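Local coordinates for listeriolysin O (Listeria monocytogenes, PDB 4CDB), which binds cholesterol-containing host membranes and, after a major conformational change, inserts into them as an oligomeric pore that lyses the cell, at residues A[22-26]-A[236-242]; A[224-228]-A[352-357]. Residue numbers count along the deposited sequence, not the author numbering.

How the contacts relate
Both contacts lie near one end of the elongated molecule, far from its centre, and their own centres are 14 Å apart. Their segments alternate along the chain: 22-26, 224-228, 236-242, then 352-357. One loop therefore serves both, its early residues 224-228 packing on 352-357 in contact 2 and its later part leading into the helix of contact 1. The two contacts touch directly through a salt bridge, Asp24 OD2 to Arg227 NE at 2.8 Å. Beside it, Asp24 OD1 packs 3.2 Å from Pro228 CD. Each has its own sodium ion, bound by Gln240 in contact 1 and by Asp356 in contact 2. Both segment pairs belong to the thiol-activated cytolysin family region.

Contact 1 of 2, residues A[22-26]-A[236-242]; sequences EIDKY and VTKEQLQ. With NA (sodium ion), chain O.
Two helical segments pack here at 44° between their N-to-C directions, with axes 10.0 Å apart at closest approach. Residues 22-26 are helical throughout; Val236 and Thr237 are extended and lead into the helical turn 238-242. Ile23 and Lys238, CA atoms 5.1 Å apart, set the register. Ile23 (chi1 m, chi2 t) fills the apolar centre: its CD1 lies 4.3 Å from Val236 CG1 and its CG2 3.9 Å from Leu241 CD1 (Leu241 also m, t), while CD1 abuts the backbone carbonyl Val236 O at 3.4 Å. Tyr26, chi1 t, brings its ring obliquely against Lys238, whose CG is 4.3 Å from the ring centroid in an off-centre CH-pi contact. The t, t, p, t chain of Lys238 thus offers its methylenes as apolar surface, CD 3.6 Å from Tyr26 CB. Tyr26 OH hydrogen-bonds to Val246 O. A water bridges Glu22 OE1 (2.9 Å) and Lys238 N (2.8 Å). Thr237 (chi1 p) suits the N-cap because its hydroxyl can accept from a helix-start amide; it forms a capping box with Gln240 through weak bonds, Gln240 N to Thr237 OG1 and Thr237 N to Gln240 OE1, both 3.4 Å. Gln240 OE1 also binds sodium at 2.5 Å. This is plain packing of N-terminal helix 14-28 on short helix 238-243; Ile23 also touches Ser229, and Leu241 touches Phe232, both in the loop after strand 207-222.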
loop_
_atom_site.group_PDB
_atom_site.type_symbol
_atom_site.label_atom_id
_atom_site.label_comp_id
_atom_site.label_asym_id
_atom_site.label_seq_id
_atom_site.Cartn_x
_atom_site.Cartn_y
_atom_site.Cartn_z
ATOM N N GLU A 22 35.567 -13.992 27.970
ATOM C CA GLU A 22 35.093 -15.208 27.315
ATOM C C GLU A 22 33.848 -14.929 26.476
ATOM O O GLU A 22 33.687 -15.477 25.389
ATOM C CB GLU A 22 34.799 -16.310 28.334
ATOM C CG GLU A 22 36.026 -16.899 29.010
ATOM C CD GLU A 22 35.660 -17.928 30.061
ATOM O OE1 GLU A 22 34.454 -18.070 30.355
ATOM O OE2 GLU A 22 36.574 -18.596 30.590
ATOM N N ILE A 23 32.966 -14.077 26.990
ATOM C CA ILE A 23 31.769 -13.691 26.248
ATOM C C ILE A 23 32.144 -12.936 24.976
ATOM O O ILE A 23 31.614 -13.220 23.900
ATOM C CB ILE A 23 30.798 -12.854 27.111
ATOM C CG1 ILE A 23 30.181 -13.723 28.205
ATOM C CG2 ILE A 23 29.693 -12.256 26.255
ATOM C CD1 ILE A 23 29.373 -12.948 29.231
ATOM N N ASP A 24 33.070 -11.988 25.101
ATOM C CA ASP A 24 33.546 -11.224 23.950
ATOM C C ASP A 24 34.036 -12.135 22.829
ATOM O O ASP A 24 33.613 -11.999 21.684
ATOM C CB ASP A 24 34.668 -10.263 24.353
ATOM C CG ASP A 24 34.165 -9.082 25.159
ATOM O OD1 ASP A 24 32.980 -8.718 25.009
ATOM O OD2 ASP A 24 34.960 -8.512 25.936
ATOM N N LYS A 25 34.920 -13.066 23.169
ATOM C CA LYS A 25 35.514 -13.964 22.179
ATOM C C LYS A 25 34.500 -14.933 21.577
ATOM O O LYS A 25 34.611 -15.308 20.410
ATOM C CB LYS A 25 36.689 -14.736 22.787
ATOM C CG LYS A 25 37.755 -13.842 23.396
ATOM C CD LYS A 25 38.215 -12.792 22.399
ATOM C CE LYS A 25 39.103 -11.749 23.054
ATOM N NZ LYS A 25 40.333 -12.358 23.625
ATOM N N TYR A 26 33.516 -15.341 22.371
ATOM C CA TYR A 26 32.472 -16.235 21.877
ATOM C C TYR A 26 31.595 -15.542 20.837
ATOM O O TYR A 26 31.316 -16.099 19.776
ATOM C CB TYR A 26 31.611 -16.775 23.026
ATOM C CG TYR A 26 30.423 -17.588 22.557
ATOM C CD1 TYR A 26 30.590 -18.873 22.059
ATOM C CD2 TYR A 26 29.136 -17.067 22.610
ATOM C CE1 TYR A 26 29.506 -19.618 21.625
ATOM C CE2 TYR A 26 28.048 -17.804 22.181
ATOM C CZ TYR A 26 28.239 -19.079 21.689
ATOM O OH TYR A 26 27.157 -19.813 21.261
ATOM N N VAL A 236 26.762 -13.142 34.173
ATOM C CA VAL A 236 26.481 -13.895 32.955
ATOM C C VAL A 236 27.758 -14.529 32.409
ATOM O O VAL A 236 28.825 -13.908 32.420
ATOM C CB VAL A 236 25.832 -13.007 31.871
ATOM C CG1 VAL A 236 25.464 -13.835 30.644
ATOM C CG2 VAL A 236 24.599 -12.306 32.429
ATOM N N THR A 237 27.646 -15.772 31.944
ATOM C CA THR A 237 28.780 -16.485 31.367
ATOM C C THR A 237 28.480 -16.936 29.940
ATOM O O THR A 237 27.332 -16.897 29.493
ATOM C CB THR A 237 29.172 -17.715 32.216
ATOM O OG1 THR A 237 28.082 -18.644 32.255
ATOM C CG2 THR A 237 29.519 -17.292 33.632
ATOM N N LYS A 238 29.525 -17.354 29.234
ATOM C CA LYS A 238 29.394 -17.882 27.882
ATOM C C LYS A 238 28.521 -19.132 27.884
ATOM O O LYS A 238 27.719 -19.342 26.974
ATOM C CB LYS A 238 30.776 -18.202 27.306
ATOM C CG LYS A 238 30.760 -19.093 26.071
ATOM C CD LYS A 238 32.168 -19.342 25.546
ATOM C CE LYS A 238 33.074 -19.905 26.630
ATOM N NZ LYS A 238 34.466 -20.116 26.144
ATOM N N GLU A 239 28.678 -19.950 28.919
ATOM C CA GLU A 239 27.913 -21.187 29.046
ATOM C C GLU A 239 26.416 -20.916 29.127
ATOM O O GLU A 239 25.615 -21.630 28.527
ATOM C CB GLU A 239 28.369 -21.988 30.268
ATOM C CG GLU A 239 29.680 -22.734 30.078
ATOM C CD GLU A 239 30.876 -21.811 29.940
ATOM O OE1 GLU A 239 30.820 -20.672 30.450
ATOM O OE2 GLU A 239 31.877 -22.230 29.323
ATOM N N GLN A 240 26.042 -19.884 29.873
ATOM C CA GLN A 240 24.639 -19.510 29.994
ATOM C C GLN A 240 24.061 -19.063 28.654
ATOM O O GLN A 240 22.943 -19.434 28.301
ATOM C CB GLN A 240 24.461 -18.418 31.051
ATOM C CG GLN A 240 24.844 -18.861 32.455
ATOM C CD GLN A 240 24.886 -17.709 33.442
ATOM O OE1 GLN A 240 24.525 -16.580 33.111
ATOM N NE2 GLN A 240 25.333 -17.990 34.662
ATOM N N LEU A 241 24.830 -18.271 27.913
ATOM C CA LEU A 241 24.395 -17.783 26.609
ATOM C C LEU A 241 24.211 -18.926 25.616
ATOM O O LEU A 241 23.270 -18.920 24.825
ATOM C CB LEU A 241 25.386 -16.758 26.055
ATOM C CG LEU A 241 25.509 -15.452 26.841
ATOM C CD1 LEU A 241 26.456 -14.490 26.140
ATOM C CD2 LEU A 241 24.140 -14.818 27.048
ATOM N N GLN A 242 25.112 -19.903 25.662
ATOM C CA GLN A 242 25.012 -21.070 24.789
ATOM C C GLN A 242 23.756 -21.876 25.086
ATOM O O GLN A 242 23.061 -22.313 24.172
ATOM C CB GLN A 242 26.242 -21.972 24.921
ATOM C CG GLN A 242 27.521 -21.383 24.366
ATOM C CD GLN A 242 28.609 -22.425 24.183
ATOM O OE1 GLN A 242 28.326 -23.607 23.980
ATOM N NE2 GLN A 242 29.860 -21.991 24.254
HETATM NA NA NA O . 22.270 -16.009 32.205
HETATM O O HOH W 1 32.008 -16.521 30.271
HETATM O O HOH W 2 21.296 -13.845 33.723
#

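Contact 2 of 2, residues A[224-228]-A[352-357]; sequences EPTRP and NFLKDN. With NA (sodium ion), chain P; ACT (acetate ion), chain D.
Asn357, Pro228 and Leu354 bury the most surface where the irregular segment 224-228 lies against 352-357, the end of a strand and the turn that follows it. Two CA pairs set the register: Glu224 with Asn357 at 6.6 Å and Pro228 with Leu354 at 5.6 Å. Asn357 takes a left-handed backbone conformation (phi 56°, psi 25°), which asparagine tolerates better than most residues. Its side chain, chi1 m, points toward the loop and donates from ND2 to Pro225 O at 2.9 Å, a direct hydrogen bond across the interface; its OD1 is held by Tyr254 OH of strand 252-260. Leu354, with an unusual chi1 of -116°, makes the apolar pair with Pro225, CD2 to CG 4.4 Å. Pro228 offers its O to Leu354 CD2 at 3.8 Å, while its ring meets the turn backbone, CG 4.3 Å from Lys355 O. Both prolines lack an amide hydrogen, so they suit a loop that presents carbonyls and ring carbons without joining a sheet. Pro228 also packs on helix 14-28, touching Asp24, Ile27 and Gln28. A water lies 2.8 Å from Leu354 O and 3.3 Å from Pro225 O and can bridge the two. Asp356 OD1 binds sodium at 2.7 Å together with Tyr32 and, through OXT at 2.5 Å, an acetate probably from the crystallisation liquor; Lys355 NZ bonds to acetate O at 2.8 Å and to Leu30 O. The chemistry is that of a loop docked onto the turn after the strand by an amide-to-carbonyl hydrogen bond and apolar packing, while the CA-to-CB bonds of Lys355 and Asp356 point away from segment 224-228.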
loop_
_atom_site.group_PDB
_atom_site.type_symbol
_atom_site.label_atom_id
_atom_site.label_comp_id
_atom_site.label_asym_id
_atom_site.label_seq_id
_atom_site.Cartn_x
_atom_site.Cartn_y
_atom_site.Cartn_z
ATOM N N GLU A 224 26.418 2.535 21.664
ATOM C CA GLU A 224 26.973 1.338 21.042
ATOM C C GLU A 224 28.219 0.886 21.796
ATOM O O GLU A 224 29.264 1.530 21.718
ATOM C CB GLU A 224 27.295 1.584 19.565
ATOM C CG GLU A 224 26.078 1.886 18.700
ATOM C CD GLU A 224 26.417 2.008 17.223
ATOM O OE1 GLU A 224 27.612 1.909 16.873
ATOM O OE2 GLU A 224 25.486 2.202 16.412
ATOM N N PRO A 225 28.109 -0.233 22.530
ATOM C CA PRO A 225 29.206 -0.732 23.367
ATOM C C PRO A 225 30.415 -1.165 22.543
ATOM O O PRO A 225 30.257 -1.753 21.470
ATOM C CB PRO A 225 28.583 -1.941 24.070
ATOM C CG PRO A 225 27.502 -2.394 23.147
ATOM C CD PRO A 225 26.944 -1.135 22.550
ATOM N N THR A 226 31.610 -0.872 23.045
ATOM C CA THR A 226 32.841 -1.258 22.365
ATOM C C THR A 226 33.137 -2.744 22.554
ATOM O O THR A 226 33.934 -3.324 21.818
ATOM C CB THR A 226 34.046 -0.443 22.869
ATOM O OG1 THR A 226 34.142 -0.561 24.295
ATOM C CG2 THR A 226 33.899 1.025 22.493
ATOM N N ARG A 227 32.497 -3.346 23.551
ATOM C CA ARG A 227 32.635 -4.774 23.811
ATOM C C ARG A 227 31.258 -5.416 23.861
ATOM O O ARG A 227 30.332 -4.856 24.449
ATOM C CB ARG A 227 33.363 -5.024 25.132
ATOM C CG ARG A 227 34.760 -4.434 25.198
ATOM C CD ARG A 227 35.359 -4.603 26.587
ATOM N NE ARG A 227 35.424 -6.007 26.983
ATOM C CZ ARG A 227 35.748 -6.431 28.200
ATOM N NH1 ARG A 227 36.038 -5.560 29.157
ATOM N NH2 ARG A 227 35.778 -7.730 28.462
ATOM N N PRO A 228 31.118 -6.592 23.230
ATOM C CA PRO A 228 29.853 -7.335 23.234
ATOM C C PRO A 228 29.380 -7.671 24.645
ATOM O O PRO A 228 28.177 -7.737 24.890
ATOM C CB PRO A 228 30.205 -8.617 22.474
ATOM C CG PRO A 228 31.318 -8.214 21.562
ATOM C CD PRO A 228 32.120 -7.206 22.341
ATOM N N ASN A 352 20.703 -3.736 16.078
ATOM C CA ASN A 352 22.109 -3.913 15.734
ATOM C C ASN A 352 22.614 -5.249 16.253
ATOM O O ASN A 352 22.290 -5.645 17.373
ATOM C CB ASN A 352 22.963 -2.791 16.330
ATOM C CG ASN A 352 22.698 -1.441 15.691
ATOM O OD1 ASN A 352 21.731 -1.268 14.951
ATOM N ND2 ASN A 352 23.558 -0.473 15.982
ATOM N N PHE A 353 23.404 -5.946 15.439
ATOM C CA PHE A 353 24.066 -7.164 15.891
ATOM C C PHE A 353 25.056 -6.803 16.994
ATOM O O PHE A 353 25.737 -5.784 16.911
ATOM C CB PHE A 353 24.788 -7.855 14.730
ATOM C CG PHE A 353 23.860 -8.452 13.705
ATOM C CD1 PHE A 353 23.184 -9.633 13.969
ATOM C CD2 PHE A 353 23.676 -7.840 12.472
ATOM C CE1 PHE A 353 22.331 -10.189 13.026
ATOM C CE2 PHE A 353 22.825 -8.393 11.527
ATOM C CZ PHE A 353 22.153 -9.568 11.806
ATOM N N LEU A 354 25.130 -7.634 18.029
ATOM C CA LEU A 354 26.020 -7.361 19.151
ATOM C C LEU A 354 27.485 -7.540 18.772
ATOM O O LEU A 354 28.373 -6.974 19.406
ATOM C CB LEU A 354 25.676 -8.254 20.347
ATOM C CG LEU A 354 25.194 -7.540 21.611
ATOM C CD1 LEU A 354 25.038 -8.525 22.763
ATOM C CD2 LEU A 354 26.145 -6.411 21.982
ATOM N N LYS A 355 27.737 -8.326 17.731
ATOM C CA LYS A 355 29.104 -8.658 17.347
ATOM C C LYS A 355 29.917 -7.452 16.883
ATOM O O LYS A 355 31.034 -7.234 17.349
ATOM C CB LYS A 355 29.108 -9.741 16.268
ATOM C CG LYS A 355 30.495 -10.172 15.824
ATOM C CD LYS A 355 30.411 -11.302 14.808
ATOM C CE LYS A 355 31.791 -11.735 14.343
ATOM N NZ LYS A 355 31.725 -12.857 13.364
ATOM N N ASP A 356 29.360 -6.670 15.967
ATOM C CA ASP A 356 30.092 -5.548 15.393
ATOM C C ASP A 356 29.265 -4.269 15.379
ATOM O O ASP A 356 29.602 -3.318 14.674
ATOM C CB ASP A 356 30.552 -5.892 13.972
ATOM C CG ASP A 356 29.398 -6.300 13.069
ATOM O OD1 ASP A 356 28.311 -6.615 13.597
ATOM O OD2 ASP A 356 29.577 -6.311 11.832
ATOM N N ASN A 357 28.182 -4.253 16.153
ATOM C CA ASN A 357 27.268 -3.109 16.199
ATOM C C ASN A 357 26.714 -2.730 14.823
ATOM O O ASN A 357 26.326 -1.584 14.591
ATOM C CB ASN A 357 27.940 -1.900 16.859
ATOM C CG ASN A 357 28.280 -2.145 18.320
ATOM O OD1 ASN A 357 27.435 -2.575 19.104
ATOM N ND2 ASN A 357 29.527 -1.874 18.691
HETATM NA NA NA P . 27.295 -8.959 12.835
HETATM C C ACT D . 29.543 -10.883 11.185
HETATM O O ACT D . 29.803 -12.054 11.538
HETATM O OXT ACT D . 29.459 -9.946 12.007
HETATM C CH3 ACT D . 29.352 -10.587 9.727
HETATM O O HOH W 3 29.160 -4.827 21.004
#